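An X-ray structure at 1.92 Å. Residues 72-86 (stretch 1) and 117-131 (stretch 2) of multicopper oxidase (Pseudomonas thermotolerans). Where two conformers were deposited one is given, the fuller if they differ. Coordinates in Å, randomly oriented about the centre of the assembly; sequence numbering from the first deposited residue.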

# COMPACT_ATOMS: atom_id res chain seq x y z
N ARG A 72 -1.27 11.13 -10.25
CA ARG A 72 -0.04 10.76 -11.05
C ARG A 72 1.03 11.79 -10.90
O ARG A 72 0.70 13.01 -10.88
CB ARG A 72 -0.24 10.73 -12.54
CG ARG A 72 -1.40 9.98 -13.05
CD ARG A 72 -1.15 8.52 -13.01
NE ARG A 72 -0.31 8.05 -14.09
CZ ARG A 72 -0.43 6.86 -14.67
NH1 ARG A 72 -1.35 5.94 -14.33
NH2 ARG A 72 0.41 6.58 -15.60
N CYS A 73 2.27 11.31 -10.77
CA CYS A 73 3.44 12.14 -10.87
C CYS A 73 4.45 11.44 -11.77
O CYS A 73 4.16 10.40 -12.40
CB CYS A 73 4.05 12.42 -9.50
SG CYS A 73 5.18 13.93 -9.39
N ARG A 74 5.63 12.04 -11.93
CA ARG A 74 6.64 11.50 -12.84
C ARG A 74 7.82 11.55 -12.01
O ARG A 74 7.91 12.49 -11.19
CB ARG A 74 6.76 12.43 -14.08
CG ARG A 74 8.04 12.38 -14.90
CD ARG A 74 7.83 11.59 -16.16
NE ARG A 74 6.64 12.06 -16.87
CZ ARG A 74 5.96 11.35 -17.76
NH1 ARG A 74 6.32 10.10 -18.07
NH2 ARG A 74 4.89 11.87 -18.35
N GLN A 75 8.67 10.53 -12.12
CA GLN A 75 9.84 10.42 -11.30
C GLN A 75 10.77 11.57 -11.52
O GLN A 75 11.08 11.87 -12.65
CB GLN A 75 10.55 9.12 -11.68
CG GLN A 75 11.81 8.80 -10.91
CD GLN A 75 12.36 7.49 -11.37
OE1 GLN A 75 12.13 7.08 -12.50
NE2 GLN A 75 13.07 6.81 -10.50
N GLY A 76 11.22 12.18 -10.43
CA GLY A 76 12.11 13.35 -10.46
C GLY A 76 11.32 14.63 -10.32
O GLY A 76 11.85 15.65 -10.00
N ASP A 77 10.02 14.56 -10.51
CA ASP A 77 9.21 15.77 -10.43
C ASP A 77 8.61 16.00 -9.05
O ASP A 77 8.72 15.13 -8.16
CB ASP A 77 8.10 15.72 -11.46
CG ASP A 77 8.60 15.61 -12.87
OD1 ASP A 77 9.82 15.74 -13.10
OD2 ASP A 77 7.71 15.46 -13.72
N TRP A 78 8.01 17.19 -8.86
CA TRP A 78 7.34 17.62 -7.61
C TRP A 78 5.94 17.29 -7.73
O TRP A 78 5.34 17.52 -8.78
CB TRP A 78 7.42 19.13 -7.32
CG TRP A 78 8.76 19.62 -6.91
CD1 TRP A 78 9.70 20.08 -7.74
CD2 TRP A 78 9.30 19.72 -5.60
NE1 TRP A 78 10.82 20.42 -7.06
CE2 TRP A 78 10.59 20.24 -5.73
CE3 TRP A 78 8.84 19.42 -4.33
CZ2 TRP A 78 11.43 20.47 -4.64
CZ3 TRP A 78 9.64 19.65 -3.28
CH2 TRP A 78 10.92 20.16 -3.42
N LEU A 79 5.41 16.71 -6.63
CA LEU A 79 4.01 16.41 -6.50
C LEU A 79 3.54 17.45 -5.56
O LEU A 79 4.13 17.52 -4.49
CB LEU A 79 3.78 14.99 -5.88
CG LEU A 79 2.32 14.68 -5.65
CD1 LEU A 79 1.58 14.96 -6.88
CD2 LEU A 79 2.14 13.21 -5.33
N ARG A 80 2.49 18.20 -5.92
CA ARG A 80 1.95 19.29 -5.06
C ARG A 80 0.49 19.08 -4.94
O ARG A 80 -0.25 19.06 -5.94
CB ARG A 80 2.23 20.67 -5.67
CG ARG A 80 1.92 21.86 -4.76
CD ARG A 80 2.72 23.12 -5.13
NE ARG A 80 2.37 23.61 -6.47
CZ ARG A 80 3.05 24.55 -7.10
NH1 ARG A 80 4.08 25.08 -6.54
NH2 ARG A 80 2.70 24.94 -8.29
N VAL A 81 0.05 18.83 -3.71
CA VAL A 81 -1.35 18.50 -3.49
C VAL A 81 -1.86 19.41 -2.41
O VAL A 81 -1.39 19.37 -1.28
CB VAL A 81 -1.58 17.07 -3.04
CG1 VAL A 81 -3.09 16.89 -2.84
CG2 VAL A 81 -1.00 16.11 -4.08
N ARG A 82 -2.79 20.25 -2.82
CA ARG A 82 -3.58 21.09 -1.94
C ARG A 82 -4.68 20.19 -1.40
O ARG A 82 -5.68 19.92 -2.07
CB ARG A 82 -4.10 22.29 -2.75
CG ARG A 82 -5.21 23.12 -2.16
CD ARG A 82 -4.73 23.83 -0.95
NE ARG A 82 -3.78 24.94 -1.21
CZ ARG A 82 -4.11 26.18 -1.52
NH1 ARG A 82 -5.37 26.55 -1.74
NH2 ARG A 82 -3.14 27.06 -1.65
N PHE A 83 -4.42 19.65 -0.18
CA PHE A 83 -5.37 18.83 0.45
C PHE A 83 -6.35 19.64 1.32
O PHE A 83 -6.00 20.38 2.18
CB PHE A 83 -4.75 17.72 1.25
CG PHE A 83 -5.75 17.05 2.10
CD1 PHE A 83 -6.84 16.39 1.51
CD2 PHE A 83 -5.65 17.06 3.45
CE1 PHE A 83 -7.79 15.73 2.31
CE2 PHE A 83 -6.61 16.41 4.27
CZ PHE A 83 -7.66 15.76 3.69
N ILE A 84 -7.61 19.45 1.04
CA ILE A 84 -8.66 20.19 1.71
C ILE A 84 -9.55 19.20 2.40
O ILE A 84 -10.14 18.34 1.75
CB ILE A 84 -9.52 20.97 0.71
CG1 ILE A 84 -8.63 21.93 -0.11
CG2 ILE A 84 -10.53 21.82 1.48
CD1 ILE A 84 -9.34 22.64 -1.27
N ASN A 85 -9.70 19.37 3.71
CA ASN A 85 -10.51 18.46 4.53
C ASN A 85 -11.99 18.94 4.57
O ASN A 85 -12.31 19.92 5.24
CB ASN A 85 -9.93 18.41 5.92
CG ASN A 85 -10.66 17.44 6.82
OD1 ASN A 85 -11.48 16.69 6.39
ND2 ASN A 85 -10.32 17.45 8.04
N LYS A 86 -12.87 18.29 3.82
CA LYS A 86 -14.32 18.55 3.96
C LYS A 86 -15.11 17.41 4.65
O LYS A 86 -16.31 17.15 4.37
CB LYS A 86 -14.90 18.86 2.62
CG LYS A 86 -14.35 20.13 1.99
CD LYS A 86 -15.26 20.53 0.82
CE LYS A 86 -15.11 21.96 0.32
NZ LYS A 86 -15.63 22.10 -1.07
N PRO A 117 -11.45 20.04 9.89
CA PRO A 117 -12.51 20.24 8.97
C PRO A 117 -12.51 21.62 8.39
O PRO A 117 -12.30 22.54 9.10
CB PRO A 117 -13.75 20.03 9.85
CG PRO A 117 -13.30 18.99 10.81
CD PRO A 117 -11.96 19.49 11.17
N GLY A 118 -12.69 21.74 7.08
CA GLY A 118 -12.72 23.04 6.38
C GLY A 118 -11.42 23.72 6.09
O GLY A 118 -11.43 24.76 5.40
N GLU A 119 -10.31 23.17 6.62
CA GLU A 119 -8.96 23.66 6.42
C GLU A 119 -8.33 22.90 5.21
O GLU A 119 -9.01 22.09 4.59
CB GLU A 119 -8.09 23.41 7.68
CG GLU A 119 -8.34 24.18 8.98
CD GLU A 119 -7.25 23.87 10.07
OE1 GLU A 119 -6.34 22.99 9.85
OE2 GLU A 119 -7.30 24.49 11.17
N TYR A 120 -7.04 23.20 4.91
CA TYR A 120 -6.24 22.59 3.84
C TYR A 120 -4.81 22.40 4.25
O TYR A 120 -4.39 22.96 5.21
CB TYR A 120 -6.32 23.40 2.53
CG TYR A 120 -5.62 24.70 2.53
CD1 TYR A 120 -6.24 25.87 3.02
CD2 TYR A 120 -4.31 24.80 2.04
CE1 TYR A 120 -5.57 27.09 3.04
CE2 TYR A 120 -3.63 26.02 2.06
CZ TYR A 120 -4.28 27.15 2.53
OH TYR A 120 -3.62 28.32 2.54
N PHE A 121 -4.07 21.55 3.54
CA PHE A 121 -2.65 21.35 3.82
C PHE A 121 -2.06 21.08 2.43
O PHE A 121 -2.71 20.45 1.55
CB PHE A 121 -2.37 20.16 4.78
CG PHE A 121 -0.95 20.07 5.25
CD1 PHE A 121 -0.01 19.30 4.55
CD2 PHE A 121 -0.52 20.75 6.43
CE1 PHE A 121 1.30 19.17 5.01
CE2 PHE A 121 0.81 20.63 6.89
CZ PHE A 121 1.72 19.84 6.19
N ASP A 122 -0.90 21.67 2.22
CA ASP A 122 -0.25 21.57 0.93
C ASP A 122 0.86 20.56 1.08
O ASP A 122 1.89 20.87 1.71
CB ASP A 122 0.30 22.90 0.55
CG ASP A 122 -0.70 23.80 -0.12
OD1 ASP A 122 -1.58 23.33 -0.85
OD2 ASP A 122 -0.57 25.02 0.03
N TYR A 123 0.65 19.37 0.49
CA TYR A 123 1.70 18.34 0.48
C TYR A 123 2.48 18.59 -0.78
O TYR A 123 1.93 18.48 -1.84
CB TYR A 123 1.18 16.88 0.52
CG TYR A 123 0.40 16.58 1.81
CD1 TYR A 123 1.03 16.12 2.93
CD2 TYR A 123 -0.97 16.72 1.85
CE1 TYR A 123 0.34 15.85 4.10
CE2 TYR A 123 -1.69 16.45 3.01
CZ TYR A 123 -1.03 16.03 4.12
OH TYR A 123 -1.76 15.82 5.23
N VAL A 124 3.75 18.95 -0.65
CA VAL A 124 4.70 19.10 -1.76
C VAL A 124 5.91 18.24 -1.52
O VAL A 124 6.60 18.42 -0.48
CB VAL A 124 5.34 20.53 -1.90
CG1 VAL A 124 5.49 20.88 -3.37
CG2 VAL A 124 4.60 21.61 -1.16
N PHE A 125 6.24 17.37 -2.46
CA PHE A 125 7.49 16.60 -2.29
C PHE A 125 7.85 16.08 -3.66
O PHE A 125 7.02 16.06 -4.60
CB PHE A 125 7.30 15.45 -1.31
CG PHE A 125 6.06 14.63 -1.61
CD1 PHE A 125 4.81 14.98 -1.09
CD2 PHE A 125 6.11 13.49 -2.45
CE1 PHE A 125 3.68 14.21 -1.36
CE2 PHE A 125 4.95 12.73 -2.69
CZ PHE A 125 3.76 13.09 -2.13
N LYS A 126 9.12 15.78 -3.82
CA LYS A 126 9.60 15.18 -5.05
C LYS A 126 9.37 13.68 -4.87
O LYS A 126 9.58 13.11 -3.78
CB LYS A 126 11.12 15.47 -5.27
CG LYS A 126 11.55 16.92 -5.38
CD LYS A 126 13.07 17.05 -5.59
CE LYS A 126 13.48 16.78 -7.03
NZ LYS A 126 12.82 17.73 -7.98
N THR A 127 8.93 13.06 -5.98
CA THR A 127 8.79 11.65 -6.15
C THR A 127 9.96 11.12 -6.95
O THR A 127 9.95 11.21 -8.18
CB THR A 127 7.46 11.39 -6.87
OG1 THR A 127 7.45 12.09 -8.12
CG2 THR A 127 6.28 11.91 -6.06
N GLU A 128 11.02 10.67 -6.28
CA GLU A 128 12.19 10.12 -6.88
C GLU A 128 12.09 8.64 -7.25
O GLU A 128 13.05 8.15 -7.89
CB GLU A 128 13.42 10.28 -5.95
CG GLU A 128 13.71 11.73 -5.52
CD GLU A 128 14.31 12.63 -6.61
OE1 GLU A 128 14.51 12.18 -7.75
OE2 GLU A 128 14.60 13.79 -6.32
N ASP A 129 11.01 7.95 -6.82
CA ASP A 129 10.80 6.53 -7.10
C ASP A 129 9.60 6.40 -7.93
O ASP A 129 8.52 6.95 -7.63
CB ASP A 129 10.58 5.72 -5.86
CG ASP A 129 11.75 5.80 -4.89
OD1 ASP A 129 12.91 5.96 -5.27
OD2 ASP A 129 11.50 5.76 -3.71
N ALA A 130 9.81 5.71 -9.03
CA ALA A 130 8.73 5.38 -9.91
C ALA A 130 8.09 4.16 -9.38
O ALA A 130 8.71 3.37 -8.67
CB ALA A 130 9.23 5.10 -11.31
N GLY A 131 6.83 4.05 -9.72
CA GLY A 131 6.03 2.95 -9.41
C GLY A 131 4.77 3.30 -8.70
O GLY A 131 4.25 4.41 -8.82

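Strands 78-85 and 120-126 lie side by side and run antiparallel, their directions 157° apart. Backbone hydrogen bonds join them at every second residue. Leu79 N donates to Phe125 O (2.7 Å), and Phe125 N returns a bond to Leu79 O (2.9 Å). Val81 and Tyr123 pair the same way, with both N-to-O distances at 2.7 Å. Beyond Phe83 and Phe121 the ladder continues through Asn85 N to Glu119 O (2.9 Å) and closes with Gly118 N to Asn85 O (2.6 Å).

Side chains alternate between the two faces of the sheet. One face carries Trp78, Lys126, Arg80, Val124, Arg82, Asp122, Ile84 and Tyr120. Here Lys126 lies over the flat indole of Trp78. Its CG sits 3.5 Å from the centroid of the six-membered ring, and its NZ is 4.0 Å from that of the five-membered ring, an off-centre cation-pi contact. Lys126 NZ also donates to Gly76 O (3.1 Å). Val124 fits beside the same indole, CG1 to Trp78 CE3 at 3.8 Å. Further along, Arg82 rises off the sheet with its chain bent (chi2 and chi3 both p) and meets the side chains of Asp122 and Tyr120. Its NE forms a salt bridge with Asp122 OD1 (2.7 Å), at the guanidinium edge, while one guanidinium face lies against the Tyr120 ring in an off-centre cation-pi contact, Arg82 CZ 4.2 Å from the Tyr120 ring centroid.

The other face is largely buried. Leu79 fills the space over the Phe125 ring, with CB 4.3 Å from its centroid and CD2 3.6 Å from CZ. Phe83 CB meets the edge of the Tyr123 ring, 3.8 Å from CE2.

Before the strand, a type II turn from Arg74 to Asp77 packs against one side of Thr127. Gly76 N donates to Thr127 O (2.8 Å), and Thr127 N to Asp77 O (3.0 Å). The backbone angles of Gly76 call for glycine. Gln75, fully extended, reaches Glu128 O through NE2 (2.9 Å), and its OE1 lies 3.7 Å from Ala130 CB.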